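Local coordinates for luciferase-like enzymeAMP-CoA-ligase (Zophobas atratus, PDB 4W8O), which probably activates carboxylic acid substrates with ATP as an AMP-forming CoA ligase of the adenylate-forming (ANL) superfamily, related to beetle luciferases, at residues I121-E126 with C142-F147; L104-I109 with L128-K133; V72-S77 with V98-T103. All blocks are in the same frame, centred on the assembly; numbering follows the deposited sequence.

Interaction 1. Residues I121-E126 with C142-F147; sequences IFVEEE and CEIIVF
CG of Phe122 (chi1 -72°) and CG1 of Ile145 (chi1 -61°) both stand anti to the carbonyl carbon, so they lie side by side on one face of the sheet, with Ile145 CG2 anti to N and against the ring. CB of Ile145 sits over a face of the Phe122 ring, offset toward its rim, a CH-pi contact 4.2 Å from the ring centroid, while Ile145 CG2 reaches Phe122 CE2 at 3.7 Å. Phe147, alike in its first torsion, puts CE2 against CB of Phe122 and its ring edge at the backbone N of Glu124. The two strands are parallel neighbours, the outer limbs of a beta-alpha-beta crossover whose helix 128-138 packs on the opposite face, against Ile121, Val123 and Ile144. There Val123 CG1, in the crowded position between N and C, meets Ile144 CG2 at 3.6 Å, and Ile121 CG2 touches Cys142 SG. Four backbone bonds tie the edges: Ile121 N to Glu143 O, Ile145 N to Ile121 O, Val123 N to Ile145 O and, at 2.8 Å, Phe147 N to Val123 O, its donor above the carbonyl plane. Past these a water continues the link, accepting from Glu125 N and donating to Phe147 O at 2.7 Å.

Interaction 2. Residues L104-I109 with L128-K133; sequences LSVRNI and LKLIEK
Apolar contacts carry this meeting of two helix starts, with Leu130 at the centre. Its CG stands anti to the backbone N (chi1 175°), and from there the two methyls reach the turn that leads into helix 106-116. CD1 touches CG2 of Val106 at 3.6 Å; the two side chains slide past each other in opposite directions, so methyl meets methyl alongside rather than tip to tip. Val106 has CG1 anti to the backbone N (chi1 170°), which leaves CG2 beside that nitrogen as the branch in contact. A looser touch joins Val106 CG2 to CB of Lys133, whose chain then runs away, extended. Deeper in, Ile109 and Ile131 cross at about a right angle, with Ile131 CD1 4.1 Å from Ile109 CG2, and Ile109 CG1 lies 4.3 Å from Leu130 CD2.

One backbone oxygen also meets the apolar group: Leu104 O lies 3.6 Å from Leu130 CD1, with CD2 of the same leucine almost as near.

Between the two segments the contact is apolar; just beyond them, Ser134 OG bonds Leu130 O and, weakly, Val106 O. Ser105 is the N-cap of helix 106-116: its OG accepts from Asn108 N at 3.1 Å, and its carbonyl O receives Ile109 N, the first turn's main-chain bond. In helix 128-138, Leu128 O and Lys129 O accept from Glu132 N and Lys133 N. Both helices flank the parallel part of the mixed sheet of this AMP-binding domain, and Ile131 also rests on Ile121 and Val123 of strand 120-124.

With Val106 and Leu130 methyls in close contact and the isoleucines looser, the association probably rests mainly on apolar burial, with the weak Ser134 bond beside it, while the capping bond fixes the helix start that presents Val106.

Interaction 3. Residues V72-S77 with V98-T103; sequences VVCFCS and VNLDPT
This is a buried pairing of parallel strands, the two limbs of a beta-alpha-beta unit in which helix 85-92 joins strand 72-76 to strand 96-99, within the mixed sheet of the AMP-binding domain. Cys74 pairs with Val98, and Phe75 with Asn99. Three backbone bonds hold the register: Val98 N to Val73 O at 3.2 Å, Phe75 N to Val98 O, and Leu100 N to Phe75 O. The last is the shortest and straightest, 2.7 Å with 176° at the hydrogen, the donor lying nearly along the C=O axis.

On the face that carries Cys74, its SG stands anti to the backbone N and meets Leu100 CG at 3.5 Å, with CD1 of that leucine almost as near. Val98 holds CG1 in the crowded position between N and C (chi1 61°), which brings this methyl to Val72 CG1 at 3.8 Å and to Cys74 SG. Met182 and Phe184 of strand 179-184 pack alongside Val98.

The face of Phe75 and Asn99 is mixed. OD1 of Asn99 comes to 3.3 Å from Phe75 CB, and the amide plane is turned about 35° from the ring. Val98 O lies at the ring's edge, near its plane. Leu87 of the connecting helix touches both side chains.

After the last backbone bond, Cys76 SG packs against CA of Pro102, while CG of that ring rests on the backbone of Ser77. A water links the two segments, accepting from Ser77 N and able to donate to Leu100 O. Between Leu100 and Pro102, Asp101 starts an Asx turn: its OD1 receives Thr103 N at 3.1 Å, from above the carboxylate plane.

From the N terminus, interaction 3 comes first: 72-77 runs out through helix 85-92 and the chain returns at 98-103, closing one beta-alpha-beta loop. Segment 104-109 follows directly and opens interaction 2, which closes only at 128-133, after strand 120-124 has been laid down. Interaction 1 begins inside that loop, at 121-126, and ends at 142-147, so interactions 1 and 2 cross, while interaction 3 precedes both in series. Strand 120-124 sits between 143-147 and 72-76, probably hydrogen-bonded to the latter through Phe122, and thus joins interactions 1 and 3 in one sheet. Ile131 seats helix 128-138 on that sheet at Cys76, and Ile109 seats helix 106-116 against 98-103.

Interaction 1. Residues I121-E126 with C142-F147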
# COMPACT_ATOMS: atom_id res chain seq x y z
N ILE A 121 -18.41 -4.19 -8.08
CA ILE A 121 -17.01 -4.48 -8.39
C ILE A 121 -16.64 -3.87 -9.75
O ILE A 121 -17.28 -4.15 -10.77
CB ILE A 121 -16.68 -5.99 -8.33
CG1 ILE A 121 -15.25 -6.23 -8.84
CG2 ILE A 121 -17.65 -6.81 -9.14
CD1 ILE A 121 -14.67 -7.54 -8.37
N PHE A 122 -15.61 -3.03 -9.73
CA PHE A 122 -14.99 -2.51 -10.96
C PHE A 122 -13.93 -3.50 -11.43
O PHE A 122 -13.06 -3.90 -10.64
CB PHE A 122 -14.34 -1.14 -10.70
CG PHE A 122 -15.34 -0.02 -10.51
CD1 PHE A 122 -15.97 0.16 -9.29
CD2 PHE A 122 -15.63 0.85 -11.54
CE1 PHE A 122 -16.89 1.19 -9.10
CE2 PHE A 122 -16.55 1.88 -11.36
CZ PHE A 122 -17.18 2.05 -10.14
N VAL A 123 -13.98 -3.86 -12.71
CA VAL A 123 -13.12 -4.91 -13.25
C VAL A 123 -12.51 -4.55 -14.61
O VAL A 123 -13.19 -4.01 -15.47
CB VAL A 123 -13.91 -6.23 -13.36
CG1 VAL A 123 -14.95 -6.15 -14.47
CG2 VAL A 123 -12.97 -7.42 -13.61
N GLU A 124 -11.23 -4.84 -14.78
CA GLU A 124 -10.58 -4.72 -16.08
C GLU A 124 -11.16 -5.77 -17.03
O GLU A 124 -11.60 -6.83 -16.59
CB GLU A 124 -9.06 -4.90 -15.96
CG GLU A 124 -8.63 -6.26 -15.43
CD GLU A 124 -7.13 -6.45 -15.31
OE1 GLU A 124 -6.36 -5.47 -15.41
OE2 GLU A 124 -6.71 -7.61 -15.12
N GLU A 125 -11.14 -5.48 -18.33
CA GLU A 125 -11.65 -6.42 -19.33
C GLU A 125 -11.02 -7.81 -19.21
O GLU A 125 -11.70 -8.83 -19.36
CB GLU A 125 -11.41 -5.88 -20.74
CG GLU A 125 -12.33 -4.73 -21.13
CD GLU A 125 -12.05 -4.19 -22.52
OE1 GLU A 125 -11.03 -4.56 -23.13
OE2 GLU A 125 -12.85 -3.37 -23.01
N GLU A 126 -9.73 -7.84 -18.90
CA GLU A 126 -8.97 -9.09 -18.86
C GLU A 126 -9.35 -9.98 -17.68
O GLU A 126 -9.06 -11.16 -17.67
CB GLU A 126 -7.47 -8.79 -18.78
CG GLU A 126 -6.90 -8.01 -19.96
CD GLU A 126 -7.16 -6.51 -19.91
OE1 GLU A 126 -7.76 -6.02 -18.92
OE2 GLU A 126 -6.79 -5.81 -20.88
N CYS A 142 -24.00 -9.06 -7.47
CA CYS A 142 -23.13 -7.91 -7.38
C CYS A 142 -23.13 -7.22 -8.72
O CYS A 142 -23.07 -7.89 -9.75
CB CYS A 142 -21.70 -8.34 -7.03
SG CYS A 142 -20.51 -6.99 -6.85
N GLU A 143 -23.21 -5.90 -8.73
CA GLU A 143 -23.09 -5.16 -9.97
C GLU A 143 -21.62 -5.17 -10.41
O GLU A 143 -20.72 -4.97 -9.59
CB GLU A 143 -23.58 -3.72 -9.77
CG GLU A 143 -23.63 -2.88 -11.03
CD GLU A 143 -23.77 -1.39 -10.74
OE1 GLU A 143 -24.12 -1.03 -9.60
OE2 GLU A 143 -23.52 -0.58 -11.66
N ILE A 144 -21.40 -5.44 -11.69
CA ILE A 144 -20.07 -5.36 -12.27
C ILE A 144 -20.00 -4.11 -13.15
O ILE A 144 -20.92 -3.83 -13.90
CB ILE A 144 -19.74 -6.61 -13.11
CG1 ILE A 144 -19.62 -7.84 -12.20
CG2 ILE A 144 -18.46 -6.39 -13.90
CD1 ILE A 144 -19.60 -9.16 -12.95
N ILE A 145 -18.90 -3.37 -13.05
CA ILE A 145 -18.65 -2.22 -13.92
C ILE A 145 -17.28 -2.42 -14.55
O ILE A 145 -16.29 -2.61 -13.84
CB ILE A 145 -18.75 -0.89 -13.15
CG1 ILE A 145 -20.17 -0.73 -12.58
CG2 ILE A 145 -18.43 0.28 -14.06
CD1 ILE A 145 -20.39 0.54 -11.78
N VAL A 146 -17.22 -2.40 -15.89
CA VAL A 146 -16.02 -2.76 -16.62
C VAL A 146 -15.20 -1.52 -16.98
O VAL A 146 -15.77 -0.50 -17.38
CB VAL A 146 -16.38 -3.53 -17.92
CG1 VAL A 146 -15.14 -3.82 -18.76
CG2 VAL A 146 -17.11 -4.82 -17.58
N PHE A 147 -13.89 -1.60 -16.81
CA PHE A 147 -12.97 -0.61 -17.36
C PHE A 147 -12.81 -0.89 -18.85
O PHE A 147 -11.85 -1.53 -19.28
CB PHE A 147 -11.59 -0.66 -16.68
CG PHE A 147 -11.59 -0.21 -15.25
CD1 PHE A 147 -11.82 1.12 -14.94
CD2 PHE A 147 -11.36 -1.12 -14.22
CE1 PHE A 147 -11.83 1.54 -13.61
CE2 PHE A 147 -11.36 -0.70 -12.90
CZ PHE A 147 -11.60 0.64 -12.59
O HOH W 1 -9.75 -3.19 -19.05

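Interaction 2. Residues L104-I109 with L128-K133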
# COMPACT_ATOMS: atom_id res chain seq x y z
N LEU A 104 -5.06 -14.08 -9.14
CA LEU A 104 -5.57 -15.14 -8.26
C LEU A 104 -6.54 -16.06 -9.00
O LEU A 104 -7.24 -15.62 -9.92
CB LEU A 104 -6.25 -14.55 -7.04
CG LEU A 104 -5.31 -13.91 -6.01
CD1 LEU A 104 -6.10 -12.96 -5.11
CD2 LEU A 104 -4.59 -14.96 -5.19
N SER A 105 -6.58 -17.32 -8.58
CA SER A 105 -7.48 -18.30 -9.16
C SER A 105 -8.93 -17.97 -8.85
O SER A 105 -9.22 -17.17 -7.96
CB SER A 105 -7.18 -19.69 -8.59
OG SER A 105 -7.59 -19.78 -7.24
N VAL A 106 -9.82 -18.63 -9.58
CA VAL A 106 -11.26 -18.52 -9.35
C VAL A 106 -11.60 -18.91 -7.93
O VAL A 106 -12.38 -18.23 -7.27
CB VAL A 106 -12.08 -19.40 -10.33
CG1 VAL A 106 -13.54 -19.46 -9.91
CG2 VAL A 106 -11.96 -18.88 -11.75
N ARG A 107 -11.04 -20.02 -7.44
CA ARG A 107 -11.37 -20.46 -6.09
C ARG A 107 -10.91 -19.45 -5.04
O ARG A 107 -11.60 -19.24 -4.05
CB ARG A 107 -10.81 -21.84 -5.76
CG ARG A 107 -11.57 -22.45 -4.60
CD ARG A 107 -10.99 -23.75 -4.08
NE ARG A 107 -11.26 -24.90 -4.95
CZ ARG A 107 -10.44 -25.35 -5.90
NH1 ARG A 107 -9.27 -24.75 -6.14
NH2 ARG A 107 -10.79 -26.41 -6.61
N ASN A 108 -9.76 -18.83 -5.23
CA ASN A 108 -9.29 -17.84 -4.27
C ASN A 108 -10.15 -16.59 -4.31
O ASN A 108 -10.53 -16.06 -3.26
CB ASN A 108 -7.82 -17.51 -4.51
CG ASN A 108 -6.89 -18.66 -4.15
OD1 ASN A 108 -7.17 -19.43 -3.24
ND2 ASN A 108 -5.79 -18.77 -4.87
N ILE A 109 -10.50 -16.13 -5.51
CA ILE A 109 -11.32 -14.93 -5.65
C ILE A 109 -12.69 -15.17 -5.01
O ILE A 109 -13.21 -14.30 -4.29
CB ILE A 109 -11.48 -14.51 -7.12
CG1 ILE A 109 -10.12 -14.08 -7.71
CG2 ILE A 109 -12.48 -13.38 -7.25
CD1 ILE A 109 -9.66 -12.69 -7.33
N LEU A 128 -12.60 -9.93 -16.41
CA LEU A 128 -14.06 -10.01 -16.38
C LEU A 128 -14.59 -11.45 -16.21
O LEU A 128 -15.43 -11.69 -15.35
CB LEU A 128 -14.66 -9.36 -17.64
CG LEU A 128 -16.18 -9.43 -17.82
CD1 LEU A 128 -16.91 -8.93 -16.59
CD2 LEU A 128 -16.59 -8.64 -19.06
N LYS A 129 -14.08 -12.39 -17.00
CA LYS A 129 -14.52 -13.80 -16.90
C LYS A 129 -14.20 -14.39 -15.53
O LYS A 129 -15.00 -15.11 -14.95
CB LYS A 129 -13.87 -14.67 -17.99
CG LYS A 129 -14.55 -14.63 -19.35
CD LYS A 129 -14.15 -15.85 -20.17
CE LYS A 129 -14.45 -15.69 -21.65
NZ LYS A 129 -15.90 -15.49 -21.94
N LEU A 130 -13.00 -14.10 -15.03
CA LEU A 130 -12.60 -14.51 -13.69
C LEU A 130 -13.62 -14.07 -12.64
O LEU A 130 -14.08 -14.87 -11.83
CB LEU A 130 -11.22 -13.92 -13.38
CG LEU A 130 -10.65 -14.12 -11.98
CD1 LEU A 130 -10.38 -15.60 -11.71
CD2 LEU A 130 -9.37 -13.30 -11.85
N ILE A 131 -13.97 -12.79 -12.66
CA ILE A 131 -14.95 -12.24 -11.72
C ILE A 131 -16.35 -12.85 -11.91
O ILE A 131 -17.00 -13.22 -10.95
CB ILE A 131 -15.03 -10.70 -11.81
CG1 ILE A 131 -13.71 -10.05 -11.39
CG2 ILE A 131 -16.15 -10.17 -10.95
CD1 ILE A 131 -13.19 -10.49 -10.03
N GLU A 132 -16.81 -12.93 -13.16
CA GLU A 132 -18.10 -13.55 -13.47
C GLU A 132 -18.18 -14.98 -12.92
O GLU A 132 -19.16 -15.36 -12.29
CB GLU A 132 -18.36 -13.54 -14.98
CG GLU A 132 -18.68 -12.16 -15.58
CD GLU A 132 -18.83 -12.18 -17.10
OE1 GLU A 132 -18.20 -13.02 -17.78
OE2 GLU A 132 -19.60 -11.35 -17.64
N LYS A 133 -17.14 -15.77 -13.17
CA LYS A 133 -17.10 -17.16 -12.71
C LYS A 133 -17.08 -17.24 -11.19
O LYS A 133 -17.76 -18.09 -10.59
CB LYS A 133 -15.88 -17.88 -13.27
CG LYS A 133 -15.98 -18.20 -14.74
CD LYS A 133 -14.69 -18.79 -15.27
CE LYS A 133 -14.77 -19.04 -16.77
NZ LYS A 133 -13.43 -19.39 -17.32

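Interaction 3. Residues V72-S77 with V98-T103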
# COMPACT_ATOMS: atom_id res chain seq x y z
N VAL A 72 -19.51 -1.86 0.54
CA VAL A 72 -18.15 -2.24 0.12
C VAL A 72 -18.07 -2.14 -1.40
O VAL A 72 -18.93 -2.66 -2.10
CB VAL A 72 -17.82 -3.68 0.54
CG1 VAL A 72 -16.47 -4.13 -0.03
CG2 VAL A 72 -17.83 -3.80 2.05
N VAL A 73 -17.03 -1.48 -1.90
CA VAL A 73 -16.81 -1.40 -3.34
C VAL A 73 -15.48 -2.08 -3.62
O VAL A 73 -14.45 -1.77 -3.01
CB VAL A 73 -16.78 0.05 -3.86
CG1 VAL A 73 -16.59 0.06 -5.37
CG2 VAL A 73 -18.05 0.78 -3.48
N CYS A 74 -15.52 -3.01 -4.56
CA CYS A 74 -14.38 -3.86 -4.86
C CYS A 74 -13.76 -3.52 -6.22
O CYS A 74 -14.44 -3.01 -7.11
CB CYS A 74 -14.86 -5.29 -4.84
SG CYS A 74 -13.54 -6.49 -4.81
N PHE A 75 -12.47 -3.80 -6.37
CA PHE A 75 -11.73 -3.50 -7.59
C PHE A 75 -10.87 -4.69 -8.00
O PHE A 75 -10.18 -5.28 -7.16
CB PHE A 75 -10.86 -2.25 -7.37
CG PHE A 75 -11.65 -1.08 -6.92
CD1 PHE A 75 -11.93 -0.91 -5.58
CD2 PHE A 75 -12.19 -0.20 -7.84
CE1 PHE A 75 -12.72 0.14 -5.15
CE2 PHE A 75 -12.98 0.86 -7.42
CZ PHE A 75 -13.24 1.03 -6.08
N CYS A 76 -10.95 -5.07 -9.27
CA CYS A 76 -10.06 -6.09 -9.83
C CYS A 76 -9.43 -5.59 -11.13
O CYS A 76 -9.99 -5.76 -12.22
CB CYS A 76 -10.80 -7.40 -10.06
SG CYS A 76 -9.66 -8.75 -10.44
N SER A 77 -8.25 -4.99 -11.01
CA SER A 77 -7.59 -4.39 -12.16
C SER A 77 -6.10 -4.20 -11.90
O SER A 77 -5.69 -3.94 -10.77
CB SER A 77 -8.23 -3.04 -12.48
OG SER A 77 -7.54 -2.36 -13.52
N VAL A 98 -11.74 -2.11 -1.37
CA VAL A 98 -10.91 -3.30 -1.30
C VAL A 98 -10.51 -3.76 -2.70
O VAL A 98 -11.31 -3.73 -3.63
CB VAL A 98 -11.61 -4.44 -0.51
CG1 VAL A 98 -12.91 -4.86 -1.18
CG2 VAL A 98 -10.68 -5.63 -0.35
N ASN A 99 -9.27 -4.20 -2.84
CA ASN A 99 -8.75 -4.65 -4.13
C ASN A 99 -8.49 -6.15 -4.16
O ASN A 99 -8.02 -6.73 -3.18
CB ASN A 99 -7.48 -3.88 -4.47
CG ASN A 99 -7.72 -2.38 -4.49
OD1 ASN A 99 -8.17 -1.84 -5.49
ND2 ASN A 99 -7.44 -1.71 -3.36
N LEU A 100 -8.81 -6.77 -5.30
CA LEU A 100 -8.48 -8.17 -5.55
C LEU A 100 -7.33 -8.27 -6.54
O LEU A 100 -7.14 -7.39 -7.37
CB LEU A 100 -9.69 -8.90 -6.13
CG LEU A 100 -10.99 -8.77 -5.36
CD1 LEU A 100 -12.08 -9.52 -6.10
CD2 LEU A 100 -10.87 -9.27 -3.93
N ASP A 101 -6.56 -9.36 -6.45
CA ASP A 101 -5.43 -9.59 -7.34
C ASP A 101 -5.94 -10.32 -8.58
O ASP A 101 -6.48 -11.42 -8.46
CB ASP A 101 -4.37 -10.43 -6.63
CG ASP A 101 -3.01 -10.43 -7.35
OD1 ASP A 101 -2.94 -10.16 -8.57
OD2 ASP A 101 -2.00 -10.73 -6.67
N PRO A 102 -5.77 -9.71 -9.77
CA PRO A 102 -6.17 -10.35 -11.03
C PRO A 102 -5.46 -11.68 -11.32
O PRO A 102 -5.97 -12.45 -12.11
CB PRO A 102 -5.77 -9.32 -12.09
CG PRO A 102 -5.65 -8.03 -11.37
CD PRO A 102 -5.19 -8.38 -9.99
N THR A 103 -4.32 -11.94 -10.67
CA THR A 103 -3.59 -13.19 -10.88
C THR A 103 -4.07 -14.32 -9.98
O THR A 103 -3.52 -15.42 -10.03
CB THR A 103 -2.08 -13.01 -10.62
OG1 THR A 103 -1.86 -12.79 -9.23
CG2 THR A 103 -1.51 -11.85 -11.42
O HOH W 2 -7.34 -4.64 -8.29